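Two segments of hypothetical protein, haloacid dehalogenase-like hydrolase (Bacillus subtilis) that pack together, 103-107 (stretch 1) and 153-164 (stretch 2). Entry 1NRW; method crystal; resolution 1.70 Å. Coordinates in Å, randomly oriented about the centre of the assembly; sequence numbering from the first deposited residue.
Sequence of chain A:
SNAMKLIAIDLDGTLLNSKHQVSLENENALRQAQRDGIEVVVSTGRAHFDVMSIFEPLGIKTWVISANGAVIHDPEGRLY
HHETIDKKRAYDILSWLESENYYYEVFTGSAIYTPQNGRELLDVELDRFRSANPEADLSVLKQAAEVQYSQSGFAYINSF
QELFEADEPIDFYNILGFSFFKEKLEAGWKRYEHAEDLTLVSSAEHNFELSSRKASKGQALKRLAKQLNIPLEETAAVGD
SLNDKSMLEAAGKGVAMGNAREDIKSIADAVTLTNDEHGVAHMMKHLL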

ATOM      1  N   TYR A 103       9.171  13.382   8.135  1.00 18.32           N
ATOM      2  CA  TYR A 103       8.060  12.864   8.924  1.00 17.64           C
ATOM      3  C   TYR A 103       8.190  11.375   8.618  1.00 18.71           C
ATOM      4  O   TYR A 103       8.630  11.011   7.524  1.00 18.70           O
ATOM      5  CB  TYR A 103       6.693  13.314   8.391  1.00 17.78           C
ATOM      6  CG  TYR A 103       6.338  14.771   8.553  1.00 18.21           C
ATOM      7  CD1 TYR A 103       7.129  15.635   9.306  1.00 19.66           C
ATOM      8  CD2 TYR A 103       5.199  15.290   7.932  1.00 18.31           C
ATOM      9  CE1 TYR A 103       6.798  16.986   9.430  1.00 21.11           C
ATOM     10  CE2 TYR A 103       4.858  16.632   8.051  1.00 19.42           C
ATOM     11  CZ  TYR A 103       5.663  17.475   8.797  1.00 20.33           C
ATOM     12  OH  TYR A 103       5.345  18.813   8.884  1.00 19.89           O
ATOM     13  N   TYR A 104       7.824  10.508   9.552  1.00 17.78           N
ATOM     14  CA  TYR A 104       7.916   9.085   9.264  1.00 15.95           C
ATOM     15  C   TYR A 104       6.902   8.254  10.031  1.00 15.94           C
ATOM     16  O   TYR A 104       6.399   8.665  11.078  1.00 16.05           O
ATOM     17  CB  TYR A 104       9.352   8.578   9.506  1.00 17.30           C
ATOM     18  CG  TYR A 104       9.807   8.552  10.949  1.00 18.12           C
ATOM     19  CD1 TYR A 104       9.503   7.467  11.776  1.00 19.65           C
ATOM     20  CD2 TYR A 104      10.543   9.606  11.489  1.00 19.49           C
ATOM     21  CE1 TYR A 104       9.922   7.432  13.102  1.00 18.44           C
ATOM     22  CE2 TYR A 104      10.967   9.585  12.816  1.00 18.35           C
ATOM     23  CZ  TYR A 104      10.652   8.495  13.616  1.00 20.67           C
ATOM     24  OH  TYR A 104      11.061   8.465  14.928  1.00 20.15           O
ATOM     25  N   GLU A 105       6.579   7.091   9.477  1.00 15.51           N
ATOM     26  CA  GLU A 105       5.626   6.183  10.093  1.00 15.24           C
ATOM     27  C   GLU A 105       6.259   4.801  10.031  1.00 14.56           C
ATOM     28  O   GLU A 105       6.797   4.410   8.994  1.00 16.12           O
ATOM     29  CB  GLU A 105       4.301   6.195   9.324  1.00 15.73           C
ATOM     30  CG  GLU A 105       3.639   7.572   9.280  1.00 18.18           C
ATOM     31  CD  GLU A 105       2.319   7.569   8.529  1.00 20.67           C
ATOM     32  OE1 GLU A 105       1.839   6.476   8.153  1.00 20.94           O
ATOM     33  OE2 GLU A 105       1.755   8.665   8.321  1.00 23.59           O
ATOM     34  N   VAL A 106       6.204   4.077  11.143  1.00 13.90           N
ATOM     35  CA  VAL A 106       6.794   2.744  11.213  1.00 13.97           C
ATOM     36  C   VAL A 106       5.705   1.687  11.342  1.00 13.61           C
ATOM     37  O   VAL A 106       5.038   1.577  12.373  1.00 13.12           O
ATOM     38  CB  VAL A 106       7.761   2.628  12.418  1.00 13.71           C
ATOM     39  CG1 VAL A 106       8.515   1.301  12.358  1.00 16.28           C
ATOM     40  CG2 VAL A 106       8.751   3.797  12.411  1.00 16.87           C
ATOM     41  N   PHE A 107       5.527   0.910  10.282  1.00 14.63           N
ATOM     42  CA  PHE A 107       4.523  -0.141  10.266  1.00 14.07           C
ATOM     43  C   PHE A 107       5.084  -1.395  10.922  1.00 16.31           C
ATOM     44  O   PHE A 107       6.072  -1.955  10.456  1.00 16.33           O
ATOM     45  CB  PHE A 107       4.107  -0.429   8.822  1.00 14.17           C
ATOM     46  CG  PHE A 107       3.368   0.712   8.173  1.00 13.73           C
ATOM     47  CD1 PHE A 107       1.975   0.749   8.182  1.00 16.18           C
ATOM     48  CD2 PHE A 107       4.066   1.772   7.603  1.00 13.86           C
ATOM     49  CE1 PHE A 107       1.284   1.834   7.632  1.00 15.58           C
ATOM     50  CE2 PHE A 107       3.382   2.866   7.048  1.00 14.66           C
ATOM     51  CZ  PHE A 107       1.991   2.892   7.066  1.00 14.73           C
ATOM     52  N   GLY A 153      -4.588   4.036  13.307  1.00 26.92           N
ATOM     53  CA  GLY A 153      -4.112   3.267  14.444  1.00 26.83           C
ATOM     54  C   GLY A 153      -2.669   3.610  14.746  1.00 25.49           C
ATOM     55  O   GLY A 153      -1.809   2.730  14.848  1.00 25.40           O
ATOM     56  N   PHE A 154      -2.403   4.904  14.882  1.00 23.75           N
ATOM     57  CA  PHE A 154      -1.058   5.376  15.178  1.00 21.87           C
ATOM     58  C   PHE A 154      -0.761   5.295  16.666  1.00 22.20           C
ATOM     59  O   PHE A 154      -1.664   5.363  17.504  1.00 22.29           O
ATOM     60  CB  PHE A 154      -0.885   6.828  14.725  1.00 19.91           C
ATOM     61  CG  PHE A 154      -0.964   7.014  13.239  1.00 16.69           C
ATOM     62  CD1 PHE A 154       0.036   6.517  12.413  1.00 16.73           C
ATOM     63  CD2 PHE A 154      -2.035   7.688  12.668  1.00 17.05           C
ATOM     64  CE1 PHE A 154      -0.025   6.688  11.033  1.00 17.51           C
ATOM     65  CE2 PHE A 154      -2.113   7.866  11.288  1.00 17.34           C
ATOM     66  CZ  PHE A 154      -1.104   7.365  10.468  1.00 17.21           C
ATOM     67  N   ALA A 155       0.517   5.145  16.975  1.00 22.08           N
ATOM     68  CA  ALA A 155       0.997   5.087  18.346  1.00 22.23           C
ATOM     69  C   ALA A 155       2.120   6.112  18.384  1.00 22.91           C
ATOM     70  O   ALA A 155       3.052   6.050  17.585  1.00 20.70           O
ATOM     71  CB  ALA A 155       1.530   3.699  18.661  1.00 22.40           C
ATOM     72  N   TYR A 156       2.023   7.067  19.302  1.00 23.30           N
ATOM     73  CA  TYR A 156       3.025   8.117  19.413  1.00 25.80           C
ATOM     74  C   TYR A 156       4.296   7.711  20.140  1.00 25.83           C
ATOM     75  O   TYR A 156       4.260   6.963  21.118  1.00 27.16           O
ATOM     76  CB  TYR A 156       2.430   9.335  20.124  1.00 29.38           C
ATOM     77  CG  TYR A 156       3.455  10.397  20.461  1.00 31.96           C
ATOM     78  CD1 TYR A 156       3.928  11.274  19.486  1.00 34.68           C
ATOM     79  CD2 TYR A 156       3.980  10.499  21.749  1.00 34.80           C
ATOM     80  CE1 TYR A 156       4.901  12.227  19.785  1.00 36.14           C
ATOM     81  CE2 TYR A 156       4.953  11.446  22.060  1.00 36.25           C
ATOM     82  CZ  TYR A 156       5.409  12.307  21.073  1.00 37.02           C
ATOM     83  OH  TYR A 156       6.375  13.240  21.374  1.00 39.07           O
ATOM     84  N   ILE A 157       5.421   8.216  19.645  1.00 25.98           N
ATOM     85  CA  ILE A 157       6.724   7.982  20.253  1.00 26.57           C
ATOM     86  C   ILE A 157       7.471   9.311  20.201  1.00 27.60           C
ATOM     87  O   ILE A 157       7.307  10.086  19.256  1.00 27.00           O
ATOM     88  CB  ILE A 157       7.558   6.905  19.503  1.00 25.57           C
ATOM     89  CG1 ILE A 157       7.752   7.305  18.039  1.00 24.66           C
ATOM     90  CG2 ILE A 157       6.884   5.545  19.625  1.00 25.54           C
ATOM     91  CD1 ILE A 157       8.688   6.381  17.277  1.00 21.99           C
ATOM     92  N   ASN A 158       8.272   9.587  21.224  1.00 28.01           N
ATOM     93  CA  ASN A 158       9.038  10.827  21.272  1.00 28.85           C
ATOM     94  C   ASN A 158      10.229  10.714  20.332  1.00 27.83           C
ATOM     95  O   ASN A 158      10.635  11.691  19.704  1.00 28.53           O
ATOM     96  CB  ASN A 158       9.530  11.094  22.699  1.00 31.88           C
ATOM     97  CG  ASN A 158       8.393  11.216  23.697  1.00 35.45           C
ATOM     98  OD1 ASN A 158       7.560  12.117  23.599  1.00 38.10           O
ATOM     99  ND2 ASN A 158       8.348  10.301  24.663  1.00 37.08           N
ATOM    100  N   SER A 159      10.782   9.507  20.239  1.00 26.98           N
ATOM    101  CA  SER A 159      11.929   9.239  19.378  1.00 26.24           C
ATOM    102  C   SER A 159      11.922   7.782  18.932  1.00 24.44           C
ATOM    103  O   SER A 159      11.409   6.914  19.637  1.00 23.65           O
ATOM    104  CB  SER A 159      13.233   9.531  20.121  1.00 27.08           C
ATOM    105  OG  SER A 159      14.356   9.240  19.308  1.00 29.61           O
ATOM    106  N   PHE A 160      12.498   7.523  17.762  1.00 23.95           N
ATOM    107  CA  PHE A 160      12.568   6.171  17.210  1.00 23.21           C
ATOM    108  C   PHE A 160      13.306   5.276  18.197  1.00 24.09           C
ATOM    109  O   PHE A 160      13.157   4.056  18.186  1.00 22.33           O
ATOM    110  CB  PHE A 160      13.327   6.189  15.880  1.00 23.97           C
ATOM    111  CG  PHE A 160      14.813   6.371  16.034  1.00 24.64           C
ATOM    112  CD1 PHE A 160      15.666   5.270  16.026  1.00 24.21           C
ATOM    113  CD2 PHE A 160      15.358   7.637  16.226  1.00 25.04           C
ATOM    114  CE1 PHE A 160      17.042   5.425  16.209  1.00 26.33           C
ATOM    115  CE2 PHE A 160      16.731   7.807  16.410  1.00 25.16           C
ATOM    116  CZ  PHE A 160      17.576   6.699  16.403  1.00 26.56           C
ATOM    117  N   GLN A 161      14.113   5.903  19.046  1.00 25.02           N
ATOM    118  CA  GLN A 161      14.898   5.191  20.047  1.00 27.77           C
ATOM    119  C   GLN A 161      14.024   4.268  20.892  1.00 26.18           C
ATOM    120  O   GLN A 161      14.440   3.168  21.258  1.00 26.74           O
ATOM    121  CB  GLN A 161      15.594   6.197  20.960  1.00 32.20           C
ATOM    122  CG  GLN A 161      16.873   5.696  21.581  1.00 39.26           C
ATOM    123  CD  GLN A 161      18.065   5.911  20.676  1.00 43.33           C
ATOM    124  OE1 GLN A 161      18.413   7.048  20.344  1.00 46.02           O
ATOM    125  NE2 GLN A 161      18.703   4.821  20.270  1.00 44.58           N
ATOM    126  N   GLU A 162      12.810   4.721  21.188  1.00 25.26           N
ATOM    127  CA  GLU A 162      11.872   3.959  22.001  1.00 24.70           C
ATOM    128  C   GLU A 162      11.506   2.608  21.411  1.00 23.85           C
ATOM    129  O   GLU A 162      11.031   1.725  22.125  1.00 24.48           O
ATOM    130  CB  GLU A 162      10.596   4.767  22.206  1.00 25.45           C
ATOM    131  CG  GLU A 162      10.789   6.031  23.014  1.00 29.14           C
ATOM    132  CD  GLU A 162       9.565   6.917  22.979  1.00 30.35           C
ATOM    133  OE1 GLU A 162       8.460   6.423  23.284  1.00 32.69           O
ATOM    134  OE2 GLU A 162       9.710   8.108  22.645  1.00 34.03           O
ATOM    135  N   LEU A 163      11.721   2.438  20.111  1.00 23.00           N
ATOM    136  CA  LEU A 163      11.378   1.177  19.470  1.00 23.77           C
ATOM    137  C   LEU A 163      12.482   0.129  19.614  1.00 26.44           C
ATOM    138  O   LEU A 163      12.324  -1.014  19.173  1.00 25.97           O
ATOM    139  CB  LEU A 163      11.076   1.413  17.988  1.00 23.68           C
ATOM    140  CG  LEU A 163       9.963   2.424  17.690  1.00 20.38           C
ATOM    141  CD1 LEU A 163       9.766   2.539  16.178  1.00 22.03           C
ATOM    142  CD2 LEU A 163       8.671   1.984  18.365  1.00 22.37           C
ATOM    143  N   PHE A 164      13.587   0.514  20.246  1.00 27.73           N
ATOM    144  CA  PHE A 164      14.715  -0.397  20.423  1.00 31.99           C
ATOM    145  C   PHE A 164      15.158  -0.562  21.873  1.00 36.35           C
ATOM    146  O   PHE A 164      15.748  -1.580  22.233  1.00 36.48           O
ATOM    147  CB  PHE A 164      15.905   0.096  19.601  1.00 30.03           C
ATOM    148  CG  PHE A 164      15.633   0.167  18.128  1.00 29.23           C
ATOM    149  CD1 PHE A 164      15.888  -0.925  17.306  1.00 28.23           C
ATOM    150  CD2 PHE A 164      15.099   1.322  17.565  1.00 27.88           C
ATOM    151  CE1 PHE A 164      15.615  -0.867  15.942  1.00 28.78           C
ATOM    152  CE2 PHE A 164      14.822   1.391  16.205  1.00 28.00           C
ATOM    153  CZ  PHE A 164      15.080   0.295  15.390  1.00 28.28           C
TER

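Two segments distant in sequence can be held together mainly by side-chain packing, without a hydrogen bond between them, and the packing of strand 103-107 against segment 153-164 is a compact example. The CA atoms stay far apart, 8.4 Å from Glu105 CA to Phe154 CA and 9.0 Å from Val106 CA to Phe160 CA, so side chains must fill the gap. About 234 Å² is buried, both sides summed.

The apolar centre includes Val106 and Leu163, both buried, whose CA-to-CB bonds each point toward the opposing stretch. Val106 CG2 meets Leu163 CD1 at 4.1 Å, an ordinary van der Waals distance. A short branched residue suits the strand here, while Leu163, with chi1 m and chi2 t, extends from the 3-10 segment to reach it.

Tyr104 continues the apolar surface with Ile157 and Phe160, all three buried. Its CA-to-CB bond runs sideways, but with chi1 at 69° the long side chain brings its end to the other stretch. Tyr104 CZ lies 4.2 Å from Phe160 CB, and Tyr104 CE1 lies 4.5 Å from Ile157 CD1. Apolar Ile157, its CA-to-CB bond toward the strand, suits this place. Phe160 contributes its CB here, since its CA-to-CB bond points toward the strand while the end of its side chain leads away. The Tyr104 hydroxyl lies in the same contact: Tyr104 OH sits 3.3 Å from Phe160 N, but the angle is too poor for a hydrogen bond, and the hydroxyl is satisfied elsewhere in the structure.

At the polar edge, Glu105 reaches out with an extended chi2 (t), and Glu105 OE1 approaches Phe154 CE1 at 3.4 Å, near the plane of the ring. Carboxylate oxygen thus faces the slightly positive rim of an aromatic ring, a favourable arrangement.

Stretch 2 also braces itself: Glu162 OE2 accepts hydrogen bonds from Asn158 N (2.5 Å) and Ser159 N (3.0 Å).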